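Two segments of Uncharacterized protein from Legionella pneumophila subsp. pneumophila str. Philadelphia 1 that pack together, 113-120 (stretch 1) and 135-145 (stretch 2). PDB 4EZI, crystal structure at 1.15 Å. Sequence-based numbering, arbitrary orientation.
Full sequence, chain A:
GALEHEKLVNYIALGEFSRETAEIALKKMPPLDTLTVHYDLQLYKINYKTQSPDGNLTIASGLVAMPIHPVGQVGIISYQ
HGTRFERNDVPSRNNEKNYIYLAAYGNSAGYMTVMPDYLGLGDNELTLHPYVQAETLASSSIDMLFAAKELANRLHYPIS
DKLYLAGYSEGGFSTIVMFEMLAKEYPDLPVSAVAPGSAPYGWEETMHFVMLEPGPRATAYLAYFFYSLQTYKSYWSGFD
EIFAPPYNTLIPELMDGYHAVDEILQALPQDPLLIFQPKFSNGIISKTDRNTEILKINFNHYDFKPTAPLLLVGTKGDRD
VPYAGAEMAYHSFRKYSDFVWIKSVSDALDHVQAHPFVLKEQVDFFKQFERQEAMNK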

# COMPACT_ATOMS: atom_id res chain seq x y z
N THR A 113 8.16 -6.26 -11.38
CA THR A 113 7.65 -5.84 -10.09
C THR A 113 7.83 -4.32 -9.98
O THR A 113 8.95 -3.80 -10.09
CB THR A 113 8.33 -6.65 -8.96
OG1 THR A 113 8.09 -8.05 -9.20
CG2 THR A 113 7.82 -6.26 -7.60
N VAL A 114 6.72 -3.61 -9.80
CA VAL A 114 6.64 -2.16 -9.85
C VAL A 114 6.16 -1.70 -8.48
O VAL A 114 5.11 -2.12 -8.04
CB VAL A 114 5.68 -1.71 -10.96
CG1 VAL A 114 5.48 -0.23 -10.97
CG2 VAL A 114 6.19 -2.22 -12.33
N MSE A 115 6.93 -0.84 -7.81
CA MSE A 115 6.70 -0.50 -6.42
C MSE A 115 6.82 1.00 -6.21
O MSE A 115 7.94 1.53 -6.12
CB MSE A 115 7.69 -1.25 -5.52
CG MSE A 115 7.70 -2.74 -5.75
SE MSE A 115 8.89 -3.67 -4.55
CE MSE A 115 7.86 -3.50 -2.96
N PRO A 116 5.70 1.71 -6.10
CA PRO A 116 5.79 3.15 -5.84
C PRO A 116 6.29 3.43 -4.42
O PRO A 116 5.96 2.69 -3.50
CB PRO A 116 4.35 3.64 -5.98
CG PRO A 116 3.51 2.43 -5.67
CD PRO A 116 4.29 1.27 -6.25
N ASP A 117 7.01 4.54 -4.24
CA ASP A 117 7.36 4.97 -2.89
C ASP A 117 6.23 5.67 -2.16
O ASP A 117 6.19 5.65 -0.93
CB ASP A 117 8.59 5.91 -2.91
CG ASP A 117 9.87 5.24 -3.30
OD1 ASP A 117 9.98 4.00 -3.25
OD2 ASP A 117 10.82 5.98 -3.65
N TYR A 118 5.38 6.34 -2.93
CA TYR A 118 4.31 7.27 -2.50
C TYR A 118 4.85 8.70 -2.34
O TYR A 118 6.05 8.94 -2.16
CB TYR A 118 3.61 6.91 -1.19
CG TYR A 118 2.95 5.56 -1.10
CD1 TYR A 118 2.38 4.93 -2.18
CD2 TYR A 118 2.84 4.96 0.14
CE1 TYR A 118 1.75 3.70 -2.04
CE2 TYR A 118 2.18 3.76 0.28
CZ TYR A 118 1.64 3.11 -0.80
OH TYR A 118 0.97 1.90 -0.65
N LEU A 119 3.95 9.66 -2.42
CA LEU A 119 4.28 11.06 -2.18
C LEU A 119 4.80 11.27 -0.77
O LEU A 119 4.40 10.59 0.19
CB LEU A 119 3.06 11.93 -2.41
CG LEU A 119 2.47 11.91 -3.82
CD1 LEU A 119 1.33 12.93 -3.89
CD2 LEU A 119 3.51 12.15 -4.89
N GLY A 120 5.71 12.23 -0.64
CA GLY A 120 6.30 12.57 0.64
C GLY A 120 7.38 11.63 1.12
O GLY A 120 7.93 11.82 2.20
N GLU A 135 -7.13 9.84 -2.91
CA GLU A 135 -6.94 10.44 -4.22
C GLU A 135 -5.52 10.29 -4.74
O GLU A 135 -5.30 9.91 -5.89
CB GLU A 135 -7.31 11.91 -4.15
CG GLU A 135 -7.10 12.73 -5.41
CD GLU A 135 -7.82 12.22 -6.64
OE1 GLU A 135 -8.98 11.75 -6.50
OE2 GLU A 135 -7.23 12.31 -7.76
N THR A 136 -4.55 10.64 -3.90
CA THR A 136 -3.16 10.62 -4.29
C THR A 136 -2.51 9.24 -4.14
O THR A 136 -1.57 8.95 -4.88
CB THR A 136 -2.31 11.71 -3.63
OG1 THR A 136 -2.44 11.63 -2.21
CG2 THR A 136 -2.67 13.11 -4.14
N LEU A 137 -2.96 8.40 -3.22
CA LEU A 137 -2.45 7.03 -3.23
C LEU A 137 -2.80 6.37 -4.57
O LEU A 137 -1.99 5.70 -5.20
CB LEU A 137 -2.98 6.22 -2.06
CG LEU A 137 -2.37 6.53 -0.70
CD1 LEU A 137 -3.11 5.81 0.42
CD2 LEU A 137 -0.86 6.22 -0.65
N ALA A 138 -4.02 6.62 -5.05
CA ALA A 138 -4.46 6.04 -6.33
C ALA A 138 -3.67 6.64 -7.49
O ALA A 138 -3.09 5.91 -8.32
CB ALA A 138 -5.97 6.26 -6.51
N SER A 139 -3.62 7.96 -7.59
CA SER A 139 -2.99 8.56 -8.75
C SER A 139 -1.48 8.34 -8.77
O SER A 139 -0.90 8.06 -9.82
CB SER A 139 -3.30 10.08 -8.82
OG SER A 139 -2.93 10.76 -7.65
N SER A 140 -0.82 8.41 -7.61
CA SER A 140 0.61 8.20 -7.56
C SER A 140 0.96 6.75 -7.95
O SER A 140 1.99 6.53 -8.59
CB SER A 140 1.21 8.56 -6.20
OG SER A 140 0.78 7.69 -5.18
N SER A 141 0.10 5.80 -7.60
CA SER A 141 0.37 4.41 -7.93
C SER A 141 0.11 4.14 -9.43
O SER A 141 0.88 3.43 -10.08
CB SER A 141 -0.48 3.52 -7.04
OG SER A 141 -0.13 3.62 -5.68
N ILE A 142 -0.95 4.72 -9.97
CA ILE A 142 -1.22 4.57 -11.42
C ILE A 142 -0.12 5.20 -12.26
O ILE A 142 0.37 4.63 -13.23
CB ILE A 142 -2.59 5.13 -11.78
CG1 ILE A 142 -3.68 4.26 -11.16
CG2 ILE A 142 -2.72 5.24 -13.31
CD1 ILE A 142 -5.10 4.83 -11.27
N ASP A 143 0.28 6.41 -11.87
CA ASP A 143 1.32 7.11 -12.64
C ASP A 143 2.66 6.37 -12.58
O ASP A 143 3.40 6.35 -13.56
CB ASP A 143 1.43 8.56 -12.18
CG ASP A 143 0.20 9.39 -12.58
OD1 ASP A 143 -0.51 8.99 -13.52
OD2 ASP A 143 -0.01 10.46 -11.95
N MSE A 144 2.96 5.77 -11.43
CA MSE A 144 4.15 4.90 -11.32
C MSE A 144 4.08 3.74 -12.32
O MSE A 144 5.04 3.44 -13.00
CB MSE A 144 4.26 4.37 -9.89
CG MSE A 144 5.36 3.34 -9.69
SE MSE A 144 7.11 4.12 -9.65
CE MSE A 144 8.07 2.46 -9.92
N LEU A 145 2.93 3.11 -12.41
CA LEU A 145 2.73 1.99 -13.32
C LEU A 145 2.98 2.44 -14.76
O LEU A 145 3.70 1.76 -15.51
CB LEU A 145 1.34 1.40 -13.14
CG LEU A 145 0.94 0.32 -14.15
CD1 LEU A 145 1.86 -0.90 -14.08
CD2 LEU A 145 -0.54 -0.04 -13.94
O HOH W 1 1.24 8.79 -2.55

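The contact between the two stretches is an apolar packing of a strand and the loop after it against one side of a helix, with no direct hydrogen bond across it and a single water joining the two. Strand 113-116 and helix 135-145 run at 143° to each other, nearer antiparallel than parallel, and their axes approach to 8.2 Å.

In the strand, the side chains alternate: Val114 and Pro116 point toward the helix, whereas Met115, a selenomethionine, points away. Both inward residues meet Met144, also a selenomethionine, which has the largest area covered of any residue in the contact. Met144 CG lies 3.8 Å from Val114 CG1 and 3.9 Å from Pro116 CB, and Met144 CE reaches the backbone of the intervening residue, 3.9 Å from Met115 O.

Beyond the strand, Tyr118 CA-to-CB points sideways, but the ring comes nearer the helix. Leu137 CD2 sits 3.7 Å from the centroid of the Tyr118 ring and 5° off its normal, so the methyl makes a CH-pi contact almost centred over one face. Ser141 OG lies at the ring edge, 4.1 Å from Tyr118 CE1, and is also 3.8 Å from Pro116 CG. Leu119 points toward the helix and packs its CD1 3.8 Å from Thr136 CB.

The serine hydroxyls at this surface are turned back onto their own helix: Ser140 OG donates to Thr136 O at 2.7 Å, and Ser141 OG to Leu137 O at 2.8 Å. They can therefore lie beside apolar groups with their protons already engaged. Ser140 OG still has acceptor capacity, which the water uses, donating to Ser140 OG at 2.9 Å while its oxygen accepts from Leu119 N at 2.8 Å. The water thus supplies the loop amide with an acceptor and forms the polar link between the stretches.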